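Local coordinates for protein isoflavone reductase (Medicago sativa, PDB 2GAS) that reduces achiral isoflavones to chiral isoflavanones with NADPH on the pathway to the pterocarpan phytoalexin medicarpin of alfalfa, at residues D300-L303 and N304-V307; H267-I271 and K272-V276; I64-H67 and E68-V71; I89-Q92 and V93-I96; T44-E47 and L48-Y52. All blocks are in the same frame, centred on the assembly; numbering follows the deposited sequence.

Contact 1. Residues D300-L303 and N304-V307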
loop_
_atom_site.group_PDB
_atom_site.type_symbol
_atom_site.label_atom_id
_atom_site.label_comp_id
_atom_site.label_asym_id
_atom_site.label_seq_id
_atom_site.Cartn_x
_atom_site.Cartn_y
_atom_site.Cartn_z
ATOM N N ASP A 300 3.969 7.733 -16.619
ATOM C CA ASP A 300 4.286 8.863 -17.484
ATOM C C ASP A 300 3.536 10.112 -17.026
ATOM O O ASP A 300 4.120 11.184 -16.893
ATOM C CB ASP A 300 3.904 8.540 -18.932
ATOM C CG ASP A 300 4.254 9.661 -19.890
ATOM O OD1 ASP A 300 5.456 9.859 -20.163
ATOM O OD2 ASP A 300 3.328 10.350 -20.363
ATOM N N GLU A 301 2.237 9.963 -16.787
ATOM C CA GLU A 301 1.403 11.073 -16.334
ATOM C C GLU A 301 1.838 11.542 -14.948
ATOM O O GLU A 301 1.941 12.743 -14.692
ATOM C CB GLU A 301 -0.077 10.646 -16.318
ATOM C CG GLU A 301 -0.698 10.514 -17.715
ATOM C CD GLU A 301 -2.057 9.806 -17.733
ATOM O OE1 GLU A 301 -2.733 9.856 -18.785
ATOM O OE2 GLU A 301 -2.450 9.191 -16.719
ATOM N N TYR A 302 2.112 10.593 -14.054
ATOM C CA TYR A 302 2.536 10.934 -12.705
ATOM C C TYR A 302 3.778 11.829 -12.687
ATOM O O TYR A 302 3.844 12.802 -11.938
ATOM C CB TYR A 302 2.828 9.667 -11.887
ATOM C CG TYR A 302 3.450 9.974 -10.541
ATOM C CD1 TYR A 302 2.672 10.443 -9.481
ATOM C CD2 TYR A 302 4.830 9.895 -10.359
ATOM C CE1 TYR A 302 3.262 10.837 -8.279
ATOM C CE2 TYR A 302 5.426 10.283 -9.169
ATOM C CZ TYR A 302 4.640 10.757 -8.133
ATOM O OH TYR A 302 5.242 11.174 -6.968
ATOM N N LEU A 303 4.762 11.491 -13.509
ATOM C CA LEU A 303 6.001 12.255 -13.556
ATOM C C LEU A 303 5.880 13.647 -14.178
ATOM O O LEU A 303 6.764 14.486 -13.996
ATOM C CB LEU A 303 7.073 11.449 -14.291
ATOM C CG LEU A 303 7.562 10.204 -13.546
ATOM C CD1 LEU A 303 8.461 9.392 -14.460
ATOM C CD2 LEU A 303 8.304 10.608 -12.281
ATOM N N ASN A 304 4.792 13.897 -14.901
ATOM C CA ASN A 304 4.606 15.198 -15.532
ATOM C C ASN A 304 4.615 16.360 -14.551
ATOM O O ASN A 304 5.025 17.467 -14.898
ATOM C CB ASN A 304 3.303 15.230 -16.337
ATOM C CG ASN A 304 3.450 14.592 -17.701
ATOM O OD1 ASN A 304 4.475 14.755 -18.361
ATOM N ND2 ASN A 304 2.419 13.878 -18.143
ATOM N N GLN A 305 4.168 16.121 -13.325
ATOM C CA GLN A 305 4.131 17.191 -12.335
ATOM C C GLN A 305 5.512 17.682 -11.914
ATOM O O GLN A 305 5.637 18.773 -11.364
ATOM C CB GLN A 305 3.347 16.743 -11.099
ATOM C CG GLN A 305 3.962 15.567 -10.367
ATOM C CD GLN A 305 3.132 15.131 -9.178
ATOM O OE1 GLN A 305 2.936 15.895 -8.230
ATOM N NE2 GLN A 305 2.635 13.899 -9.219
ATOM N N PHE A 306 6.547 16.885 -12.174
ATOM C CA PHE A 306 7.910 17.253 -11.795
ATOM C C PHE A 306 8.729 17.855 -12.930
ATOM O O PHE A 306 9.839 18.339 -12.713
ATOM C CB PHE A 306 8.657 16.035 -11.248
ATOM C CG PHE A 306 7.992 15.404 -10.062
ATOM C CD1 PHE A 306 7.238 14.246 -10.206
ATOM C CD2 PHE A 306 8.090 15.993 -8.804
ATOM C CE1 PHE A 306 6.584 13.682 -9.112
ATOM C CE2 PHE A 306 7.439 15.436 -7.704
ATOM C CZ PHE A 306 6.685 14.280 -7.858
ATOM N N VAL A 307 8.181 17.819 -14.136
ATOM C CA VAL A 307 8.875 18.342 -15.306
ATOM C C VAL A 307 9.149 19.839 -15.201
ATOM O O VAL A 307 10.305 20.245 -15.455
ATOM C CB VAL A 307 8.069 18.057 -16.587
ATOM C CG1 VAL A 307 8.747 18.696 -17.787
ATOM C CG2 VAL A 307 7.952 16.555 -16.791
ATOM O OXT VAL A 307 8.205 20.585 -14.879
#

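Contact 2. Residues H267-I271 and K272-V276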
loop_
_atom_site.group_PDB
_atom_site.type_symbol
_atom_site.label_atom_id
_atom_site.label_comp_id
_atom_site.label_asym_id
_atom_site.label_seq_id
_atom_site.Cartn_x
_atom_site.Cartn_y
_atom_site.Cartn_z
ATOM N N HIS A 267 16.334 -3.143 -2.895
ATOM C CA HIS A 267 16.958 -4.384 -3.352
ATOM C C HIS A 267 15.883 -5.397 -3.758
ATOM O O HIS A 267 15.944 -6.004 -4.825
ATOM C CB HIS A 267 17.837 -4.963 -2.232
ATOM C CG HIS A 267 18.225 -6.397 -2.433
ATOM N ND1 HIS A 267 19.222 -6.792 -3.300
ATOM C CD2 HIS A 267 17.739 -7.532 -1.878
ATOM C CE1 HIS A 267 19.332 -8.111 -3.268
ATOM N NE2 HIS A 267 18.444 -8.583 -2.413
ATOM N N SER A 268 14.888 -5.572 -2.900
ATOM C CA SER A 268 13.811 -6.505 -3.171
ATOM C C SER A 268 12.978 -6.080 -4.381
ATOM O O SER A 268 12.576 -6.909 -5.190
ATOM C CB SER A 268 12.912 -6.615 -1.931
ATOM O OG SER A 268 11.779 -7.428 -2.189
ATOM N N GLN A 269 12.742 -4.779 -4.513
ATOM C CA GLN A 269 11.919 -4.256 -5.605
ATOM C C GLN A 269 12.667 -4.097 -6.931
ATOM O O GLN A 269 12.112 -4.359 -7.996
ATOM C CB GLN A 269 11.324 -2.903 -5.170
ATOM C CG GLN A 269 10.146 -2.367 -6.006
ATOM C CD GLN A 269 10.566 -1.327 -7.046
ATOM O OE1 GLN A 269 11.586 -0.650 -6.888
ATOM N NE2 GLN A 269 9.763 -1.180 -8.099
ATOM N N GLN A 270 13.930 -3.698 -6.851
ATOM C CA GLN A 270 14.747 -3.445 -8.036
ATOM C C GLN A 270 15.600 -4.599 -8.548
ATOM O O GLN A 270 15.824 -4.713 -9.755
ATOM C CB GLN A 270 15.661 -2.245 -7.766
ATOM C CG GLN A 270 14.927 -0.933 -7.478
ATOM C CD GLN A 270 14.657 -0.124 -8.733
ATOM O OE1 GLN A 270 15.579 0.184 -9.493
ATOM N NE2 GLN A 270 13.396 0.237 -8.952
ATOM N N ILE A 271 16.089 -5.437 -7.638
ATOM C CA ILE A 271 16.943 -6.562 -8.015
ATOM C C ILE A 271 16.246 -7.912 -7.973
ATOM O O ILE A 271 16.288 -8.671 -8.942
ATOM C CB ILE A 271 18.208 -6.627 -7.113
ATOM C CG1 ILE A 271 19.077 -5.403 -7.373
ATOM C CG2 ILE A 271 19.016 -7.890 -7.409
ATOM C CD1 ILE A 271 19.345 -5.218 -8.816
ATOM N N LYS A 272 15.599 -8.222 -6.857
ATOM C CA LYS A 272 14.932 -9.509 -6.740
ATOM C C LYS A 272 13.643 -9.564 -7.548
ATOM O O LYS A 272 13.151 -10.649 -7.855
ATOM C CB LYS A 272 14.641 -9.835 -5.272
ATOM C CG LYS A 272 15.872 -9.862 -4.366
ATOM C CD LYS A 272 16.925 -10.857 -4.846
ATOM C CE LYS A 272 16.431 -12.290 -4.728
ATOM N NZ LYS A 272 17.522 -13.279 -5.002
ATOM N N GLY A 273 13.105 -8.397 -7.895
ATOM C CA GLY A 273 11.874 -8.344 -8.666
ATOM C C GLY A 273 10.667 -8.881 -7.918
ATOM O O GLY A 273 9.985 -9.791 -8.398
ATOM N N ASP A 274 10.381 -8.317 -6.748
ATOM C CA ASP A 274 9.243 -8.797 -5.975
ATOM C C ASP A 274 7.875 -8.581 -6.627
ATOM O O ASP A 274 6.879 -9.137 -6.162
ATOM C CB ASP A 274 9.255 -8.222 -4.544
ATOM C CG ASP A 274 9.383 -6.712 -4.499
ATOM O OD1 ASP A 274 8.886 -6.026 -5.413
ATOM O OD2 ASP A 274 9.973 -6.207 -3.519
ATOM N N ALA A 275 7.816 -7.795 -7.703
ATOM C CA ALA A 275 6.546 -7.568 -8.395
ATOM C C ALA A 275 6.399 -8.549 -9.548
ATOM O O ALA A 275 5.379 -8.558 -10.239
ATOM C CB ALA A 275 6.467 -6.135 -8.929
ATOM N N VAL A 276 7.418 -9.383 -9.742
ATOM C CA VAL A 276 7.428 -10.357 -10.828
ATOM C C VAL A 276 7.075 -11.761 -10.354
ATOM O O VAL A 276 7.829 -12.376 -9.602
ATOM C CB VAL A 276 8.817 -10.407 -11.496
ATOM C CG1 VAL A 276 8.809 -11.392 -12.657
ATOM C CG2 VAL A 276 9.210 -9.020 -11.965
HETATM O O HOH W 1 9.719 -5.647 -8.733
#

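Contact 3. Residues I64-H67 and E68-V71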
loop_
_atom_site.group_PDB
_atom_site.type_symbol
_atom_site.label_atom_id
_atom_site.label_comp_id
_atom_site.label_asym_id
_atom_site.label_seq_id
_atom_site.Cartn_x
_atom_site.Cartn_y
_atom_site.Cartn_z
ATOM N N ILE A 64 -7.798 1.632 18.411
ATOM C CA ILE A 64 -7.361 0.256 18.205
ATOM C C ILE A 64 -6.952 -0.386 19.528
ATOM O O ILE A 64 -7.035 -1.605 19.688
ATOM C CB ILE A 64 -6.154 0.194 17.237
ATOM C CG1 ILE A 64 -6.487 0.929 15.937
ATOM C CG2 ILE A 64 -5.774 -1.255 16.962
ATOM C CD1 ILE A 64 -7.692 0.385 15.202
ATOM N N ASN A 65 -6.515 0.437 20.476
ATOM C CA ASN A 65 -6.086 -0.062 21.776
ATOM C C ASN A 65 -7.192 -0.076 22.830
ATOM O O ASN A 65 -6.939 -0.346 24.003
ATOM C CB ASN A 65 -4.891 0.751 22.282
ATOM C CG ASN A 65 -3.666 0.594 21.401
ATOM O OD1 ASN A 65 -3.650 1.037 20.249
ATOM N ND2 ASN A 65 -2.634 -0.049 21.934
ATOM N N ASP A 66 -8.416 0.222 22.411
ATOM C CA ASP A 66 -9.558 0.207 23.317
ATOM C C ASP A 66 -10.555 -0.804 22.758
ATOM O O ASP A 66 -11.452 -0.456 21.988
ATOM C CB ASP A 66 -10.192 1.597 23.412
ATOM C CG ASP A 66 -11.258 1.678 24.490
ATOM O OD1 ASP A 66 -11.735 2.797 24.773
ATOM O OD2 ASP A 66 -11.622 0.625 25.053
ATOM N N HIS A 67 -10.379 -2.060 23.159
ATOM C CA HIS A 67 -11.207 -3.167 22.696
ATOM C C HIS A 67 -12.708 -2.901 22.636
ATOM O O HIS A 67 -13.349 -3.203 21.629
ATOM C CB HIS A 67 -10.934 -4.410 23.551
ATOM C CG HIS A 67 -11.631 -5.641 23.067
ATOM N ND1 HIS A 67 -12.793 -6.114 23.640
ATOM C CD2 HIS A 67 -11.344 -6.485 22.048
ATOM C CE1 HIS A 67 -13.190 -7.196 22.993
ATOM N NE2 HIS A 67 -12.329 -7.442 22.023
ATOM N N GLU A 68 -13.267 -2.337 23.703
ATOM C CA GLU A 68 -14.699 -2.050 23.746
ATOM C C GLU A 68 -15.152 -1.155 22.605
ATOM O O GLU A 68 -16.158 -1.433 21.953
ATOM C CB GLU A 68 -15.083 -1.392 25.071
ATOM C CG GLU A 68 -14.951 -2.294 26.281
ATOM C CD GLU A 68 -15.440 -1.629 27.555
ATOM O OE1 GLU A 68 -14.926 -0.541 27.894
ATOM O OE2 GLU A 68 -16.336 -2.194 28.217
ATOM N N THR A 69 -14.414 -0.074 22.372
ATOM C CA THR A 69 -14.757 0.857 21.306
ATOM C C THR A 69 -14.589 0.185 19.948
ATOM O O THR A 69 -15.366 0.433 19.031
ATOM C CB THR A 69 -13.871 2.113 21.351
ATOM O OG1 THR A 69 -12.513 1.752 21.077
ATOM C CG2 THR A 69 -13.948 2.768 22.723
ATOM N N LEU A 70 -13.572 -0.662 19.830
ATOM C CA LEU A 70 -13.302 -1.376 18.584
ATOM C C LEU A 70 -14.467 -2.283 18.202
ATOM O O LEU A 70 -14.975 -2.217 17.083
ATOM C CB LEU A 70 -12.036 -2.220 18.718
ATOM C CG LEU A 70 -10.810 -1.811 17.903
ATOM C CD1 LEU A 70 -9.733 -2.867 18.082
ATOM C CD2 LEU A 70 -11.177 -1.674 16.427
ATOM N N VAL A 71 -14.879 -3.139 19.134
ATOM C CA VAL A 71 -15.986 -4.051 18.886
ATOM C C VAL A 71 -17.256 -3.275 18.551
ATOM O O VAL A 71 -17.975 -3.628 17.620
ATOM C CB VAL A 71 -16.263 -4.953 20.112
ATOM C CG1 VAL A 71 -17.499 -5.800 19.866
ATOM C CG2 VAL A 71 -15.057 -5.837 20.394
#

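Contact 4. Residues I89-Q92 and V93-I96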
loop_
_atom_site.group_PDB
_atom_site.type_symbol
_atom_site.label_atom_id
_atom_site.label_comp_id
_atom_site.label_asym_id
_atom_site.label_seq_id
_atom_site.Cartn_x
_atom_site.Cartn_y
_atom_site.Cartn_z
ATOM N N ILE A 89 1.890 -3.010 12.856
ATOM C CA ILE A 89 1.457 -4.253 12.235
ATOM C C ILE A 89 0.964 -5.236 13.289
ATOM O O ILE A 89 -0.124 -5.795 13.169
ATOM C CB ILE A 89 2.609 -4.896 11.434
ATOM C CG1 ILE A 89 2.968 -4.002 10.246
ATOM C CG2 ILE A 89 2.210 -6.274 10.940
ATOM C CD1 ILE A 89 1.811 -3.728 9.301
ATOM N N GLU A 90 1.759 -5.421 14.336
ATOM C CA GLU A 90 1.406 -6.359 15.392
ATOM C C GLU A 90 0.102 -6.059 16.125
ATOM O O GLU A 90 -0.487 -6.959 16.723
ATOM C CB GLU A 90 2.552 -6.478 16.404
ATOM C CG GLU A 90 2.951 -5.179 17.091
ATOM C CD GLU A 90 3.967 -4.356 16.307
ATOM O OE1 GLU A 90 4.553 -3.430 16.911
ATOM O OE2 GLU A 90 4.186 -4.622 15.101
ATOM N N ASP A 91 -0.355 -4.810 16.088
ATOM C CA ASP A 91 -1.601 -4.464 16.762
ATOM C C ASP A 91 -2.838 -5.019 16.053
ATOM O O ASP A 91 -3.950 -4.953 16.579
ATOM C CB ASP A 91 -1.729 -2.947 16.935
ATOM C CG ASP A 91 -0.970 -2.432 18.149
ATOM O OD1 ASP A 91 -0.667 -3.244 19.053
ATOM O OD2 ASP A 91 -0.686 -1.220 18.212
ATOM N N GLN A 92 -2.655 -5.578 14.864
ATOM C CA GLN A 92 -3.796 -6.144 14.158
ATOM C C GLN A 92 -4.309 -7.374 14.899
ATOM O O GLN A 92 -5.387 -7.876 14.602
ATOM C CB GLN A 92 -3.422 -6.497 12.719
ATOM C CG GLN A 92 -3.166 -5.259 11.877
ATOM C CD GLN A 92 -2.725 -5.587 10.473
ATOM O OE1 GLN A 92 -3.529 -5.589 9.540
ATOM N NE2 GLN A 92 -1.440 -5.875 10.313
ATOM N N VAL A 93 -3.526 -7.857 15.863
ATOM C CA VAL A 93 -3.946 -9.001 16.670
ATOM C C VAL A 93 -5.152 -8.535 17.472
ATOM O O VAL A 93 -6.122 -9.270 17.652
ATOM C CB VAL A 93 -2.840 -9.438 17.652
ATOM C CG1 VAL A 93 -3.382 -10.480 18.621
ATOM C CG2 VAL A 93 -1.661 -10.000 16.879
ATOM N N LYS A 94 -5.078 -7.299 17.951
ATOM C CA LYS A 94 -6.159 -6.713 18.728
ATOM C C LYS A 94 -7.371 -6.487 17.831
ATOM O O LYS A 94 -8.510 -6.689 18.249
ATOM C CB LYS A 94 -5.694 -5.393 19.348
ATOM C CG LYS A 94 -4.488 -5.559 20.261
ATOM C CD LYS A 94 -3.791 -4.235 20.539
ATOM C CE LYS A 94 -2.595 -4.437 21.461
ATOM N NZ LYS A 94 -1.822 -3.185 21.683
ATOM N N ILE A 95 -7.128 -6.072 16.592
ATOM C CA ILE A 95 -8.222 -5.844 15.658
ATOM C C ILE A 95 -8.948 -7.150 15.333
ATOM O O ILE A 95 -10.177 -7.185 15.270
ATOM C CB ILE A 95 -7.713 -5.218 14.341
ATOM C CG1 ILE A 95 -7.101 -3.841 14.620
ATOM C CG2 ILE A 95 -8.861 -5.107 13.349
ATOM C CD1 ILE A 95 -8.088 -2.829 15.137
ATOM N N ILE A 96 -8.183 -8.217 15.125
ATOM C CA ILE A 96 -8.754 -9.523 14.814
ATOM C C ILE A 96 -9.584 -10.031 15.994
ATOM O O ILE A 96 -10.647 -10.625 15.806
ATOM C CB ILE A 96 -7.638 -10.544 14.463
ATOM C CG1 ILE A 96 -6.974 -10.145 13.142
ATOM C CG2 ILE A 96 -8.220 -11.947 14.340
ATOM C CD1 ILE A 96 -7.929 -10.124 11.973
#

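Contact 5. Residues T44-E47 and L48-Y52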
loop_
_atom_site.group_PDB
_atom_site.type_symbol
_atom_site.label_atom_id
_atom_site.label_comp_id
_atom_site.label_asym_id
_atom_site.label_seq_id
_atom_site.Cartn_x
_atom_site.Cartn_y
_atom_site.Cartn_z
ATOM N N THR A 44 -3.445 18.668 9.328
ATOM C CA THR A 44 -3.837 17.556 8.470
ATOM C C THR A 44 -5.052 16.825 9.032
ATOM O O THR A 44 -6.008 16.542 8.312
ATOM C CB THR A 44 -2.670 16.563 8.295
ATOM O OG1 THR A 44 -1.549 17.253 7.735
ATOM C CG2 THR A 44 -3.072 15.417 7.369
ATOM N N LYS A 45 -5.030 16.535 10.327
ATOM C CA LYS A 45 -6.144 15.827 10.944
ATOM C C LYS A 45 -7.438 16.625 10.797
ATOM O O LYS A 45 -8.451 16.112 10.318
ATOM C CB LYS A 45 -5.843 15.567 12.422
ATOM C CG LYS A 45 -6.905 14.759 13.140
ATOM C CD LYS A 45 -6.437 14.378 14.538
ATOM C CE LYS A 45 -7.480 13.562 15.276
ATOM N NZ LYS A 45 -6.980 13.118 16.609
ATOM N N GLU A 46 -7.385 17.890 11.193
ATOM C CA GLU A 46 -8.536 18.778 11.129
ATOM C C GLU A 46 -9.078 18.914 9.705
ATOM O O GLU A 46 -10.279 18.767 9.470
ATOM C CB GLU A 46 -8.136 20.151 11.675
ATOM C CG GLU A 46 -9.118 20.751 12.659
ATOM C CD GLU A 46 -10.307 21.388 11.977
ATOM O OE1 GLU A 46 -10.098 22.336 11.190
ATOM O OE2 GLU A 46 -11.448 20.945 12.228
ATOM N N GLU A 47 -8.194 19.191 8.754
ATOM C CA GLU A 47 -8.615 19.347 7.366
ATOM C C GLU A 47 -9.248 18.083 6.796
ATOM O O GLU A 47 -10.268 18.140 6.115
ATOM C CB GLU A 47 -7.430 19.760 6.493
ATOM C CG GLU A 47 -7.008 21.204 6.678
ATOM C CD GLU A 47 -5.845 21.580 5.788
ATOM O OE1 GLU A 47 -5.904 21.283 4.574
ATOM O OE2 GLU A 47 -4.876 22.180 6.301
ATOM N N LEU A 48 -8.639 16.938 7.073
ATOM C CA LEU A 48 -9.157 15.678 6.565
ATOM C C LEU A 48 -10.500 15.323 7.200
ATOM O O LEU A 48 -11.454 14.982 6.501
ATOM C CB LEU A 48 -8.133 14.566 6.815
ATOM C CG LEU A 48 -7.388 13.906 5.647
ATOM C CD1 LEU A 48 -7.341 14.796 4.420
ATOM C CD2 LEU A 48 -5.991 13.543 6.119
ATOM N N ILE A 49 -10.585 15.409 8.523
ATOM C CA ILE A 49 -11.830 15.082 9.208
ATOM C C ILE A 49 -12.983 15.986 8.765
ATOM O O ILE A 49 -14.106 15.514 8.567
ATOM C CB ILE A 49 -11.666 15.176 10.738
ATOM C CG1 ILE A 49 -10.607 14.172 11.206
ATOM C CG2 ILE A 49 -13.000 14.903 11.424
ATOM C CD1 ILE A 49 -10.940 12.730 10.903
ATOM N N ASP A 50 -12.712 17.279 8.614
ATOM C CA ASP A 50 -13.746 18.213 8.176
ATOM C C ASP A 50 -14.215 17.822 6.782
ATOM O O ASP A 50 -15.415 17.823 6.495
ATOM C CB ASP A 50 -13.213 19.643 8.131
ATOM C CG ASP A 50 -13.115 20.282 9.504
ATOM O OD1 ASP A 50 -13.648 19.706 10.480
ATOM O OD2 ASP A 50 -12.515 21.375 9.594
ATOM N N ASN A 51 -13.260 17.498 5.915
ATOM C CA ASN A 51 -13.584 17.103 4.556
ATOM C C ASN A 51 -14.437 15.842 4.556
ATOM O O ASN A 51 -15.452 15.768 3.861
ATOM C CB ASN A 51 -12.302 16.876 3.744
ATOM C CG ASN A 51 -12.587 16.367 2.346
ATOM O OD1 ASN A 51 -12.707 15.166 2.124
ATOM N ND2 ASN A 51 -12.721 17.288 1.397
ATOM N N TYR A 52 -14.031 14.853 5.344
ATOM C CA TYR A 52 -14.772 13.603 5.431
ATOM C C TYR A 52 -16.215 13.850 5.858
ATOM O O TYR A 52 -17.148 13.336 5.245
ATOM C CB TYR A 52 -14.106 12.658 6.437
ATOM C CG TYR A 52 -12.713 12.195 6.055
ATOM C CD1 TYR A 52 -11.928 11.498 6.972
ATOM C CD2 TYR A 52 -12.175 12.457 4.792
ATOM C CE1 TYR A 52 -10.640 11.077 6.650
ATOM C CE2 TYR A 52 -10.879 12.039 4.457
ATOM C CZ TYR A 52 -10.119 11.352 5.399
ATOM O OH TYR A 52 -8.822 10.975 5.104
#

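Contact 1. Residues D300-L303 and N304-V307
Y302 offers its backbone carbonyl to the side chain of Q305 near the end of the last helix, a worked example of an amide taking over where regular helical bonding runs out. Q305 NE2 donates to Y302 O at 3.2 Å, with the carbonyl oxygen almost exactly in the plane of the amide and the donor on one of its lone pairs. The torsion chi1 of 63° places Q305 CG between the backbone N and the carbonyl carbon, and the extended chain then carries NE2 back over the preceding turn. There Q305 NE2 also lies obliquely near the tyrosine ring, 3.3 Å from Y302 CE1.

Two backbone donors close short turns: N304 N reaches E301 O at 3.1 Å and F306 N reaches L303 O at 3.0 Å. Y302 OH lies near the plane of the F306 ring, at its rim, with F306 CZ 3.5 Å away, and the two rings meet obliquely, their planes 59° apart. Further partners lie on other parts of the chain. K233 NZ serves both D300 OD1, in a salt bridge, and N304 OD1, while R173 binds F306 O and the carboxylate oxygen V307 O. Although this is a surface contact, K233 thus holds two side-chain oxygens and R173 two main-chain ones, and the pairing of R173 with the terminal carboxylate probably offsets the negative charge of the chain end.

Contact 2. Residues H267-I271 and K272-V276
H267 O takes two backbone donors as the helix widens into a pi-type turn: I271 N, and K272 N at 3.0 Å. One residue on, S268 O receives D274 N at 3.0 Å. Between these two bonds G273 leaves helical geometry with a positive phi of 66°, a conformation that glycine adopts readily, and it also opens a type I turn running to V276. This is a helix terminated by a glycine of positive phi, and it turns helix 259-271 into the loop that leads toward strand 284-286.

D274 then folds back on the helix. Its chi1 of 52° tucks the carboxylate between its own backbone N and carbonyl carbon, where OD2 accepts from S268 OG at 2.6 Å on its anti side, somewhat out of the carboxylate plane. S268 is thus held through both its main chain and its hydroxyl. K272 runs alongside H267, bent at chi2 and chi3, with K272 CG 3.5 Å from H267 NE2 and oblique to the imidazole; E245 of helix 245-254 touches both side chains. A water accepts from A275 N at 3.0 Å and lies 2.8 Å from Q269 O, linking the turn to the carbonyl of Q269.

Contact 3. Residues I64-H67 and E68-V71
D66 and T69 form the tight part of this helix start. D66, at the N-cap, gives its carbonyl to two donors: T69 OG1 sits on a lone pair of D66 O at 2.6 Å, and L70 N donates to the same oxygen at 3.0 Å. The threonine reaches back because chi1 of 65° sets OG1 between its backbone N and carbonyl carbon; its hydroxyl is bonded to D63 N as well. That rotation leaves T69 CG2 pressed against the aspartate, 3.0 Å from D66 OD1, the two side chains crossing at about a right angle.

V71 also packs closely on H67. V71 CG2 hangs over one face of the imidazole, 3.7 Å from the ring centroid and 25° off its normal, a CH-pi contact, and V71 N bonds to H67 O at 2.9 Å. The side of E68 is looser and open to solvent: E68 OE1 stays 4.5 Å from D66 OD2, a like-charged pair that the positive end of the helix probably makes tolerable.

Inward, L70 CD1 rests 3.4 Å from I64 O. I64 in turn meets I95, and H67 touches K97 and E101, seating the start of helix 67-74, just beyond strand 58-61, against helix 92-102.

Contact 4. Residues I89-Q92 and V93-I96
D91 and K94 are joined by a salt bridge one turn apart, K94 NZ lying 2.9 Å from D91 OD1. The ammonium approaches from above the carboxylate plane, 50° out of it, and the two side chains run side by side in the same direction. Full extension of the lysine beyond CG, with chi2 to chi4 all near 180°, is what brings its tip level with the acid. The same two residues are linked through their backbones, K94 N to D91 O at 2.9 Å; I95 N adds a longer, weak bond to that oxygen.

Around this pair the first turns of helix 92-102 settle into regular bonding. V93 N reaches E90 O at 3.3 Å, a short-turn bond, whereas I96 N meets Q92 O at 2.9 Å in the full helical spacing. Methyl and methylene groups then close over these carbonyls: V93 CG2 lies 3.3 Å from E90 O, and I96 CG1 comes to 3.1 Å of Q92 O. On the inner side I95 and I96 pack on F108 of strand 107-109.

Q92 OE1 binds S111 N, so the buried glutamine, whose side chain lies about 6 Å from that of the probable proton acceptor K133, ties the helix start to a loop beside the active site, while the ion pair stays on the outer side.

Contact 5. Residues T44-E47 and L48-Y52
T44 and L48 meet along one flank of helix 42-54, side by side and pointing the same way, with T44 CG2 3.7 Å from L48 CD2. The threonine methyl lies anti to the backbone N (chi1 -58° for OG1), which turns it along the helix toward the leucine. L48 itself is in an unusual conformation: chi1 of -111° lies away from any staggered position and chi2 of 23° is also far from staggered, possibly a strained shape imposed by the packing on T11, R16 and W20.

On the next flank I49 has an ordinary shape, its CG1 anti to the carbonyl carbon and folded back to 3.0 Å from K45 O; the extended lysine runs away from this helix toward T38, K45 CG standing 4.2 Å from I49 CG1.

The outer face pairs E46 with D50. E46 bends at chi2 and brings OE2 to 2.9 Å from D50 OD2, with the carboxylate planes steeply inclined. Two fully charged acids would not be expected so close, so a shared proton is possible, but the modelled positions may be doubtful, since E46 also touches a crystal neighbour.

The regular helical bonds include L48 N to T44 O at 2.9 Å and I49 N to K45 O, also at 2.9 Å. The helix links strands 29-33 and 58-61 in a beta-alpha-beta unit and lies against helix 15-25: N51 OD1 binds W20 NE1, the Y52 and W20 rings meet steeply, and Y52 OH bonds to P10 O in the loop that probably binds NADP(+).

In the fold
From the N terminus the chain meets contact 5 first, within the helix joining strands 29-33 and 58-61. Contact 3 follows, where the chain passes from strand 58-61 into helix 67-74, and contact 4 begins helix 92-102 before strand 107-109. All three lie on the helices and connections flanking the parallel sheet of the Rossmann-type domain, which probably binds NADP(+). Contacts 3 and 4 touch directly, I64 and L70 packing on I95. Contact 2 ends helix 259-271 far along the chain, and contact 1 closes the C terminus; the two do not touch, and each lies on the opposite side of the chain's centre from contact 3. Every contact is local and in series, so none nests or crosses.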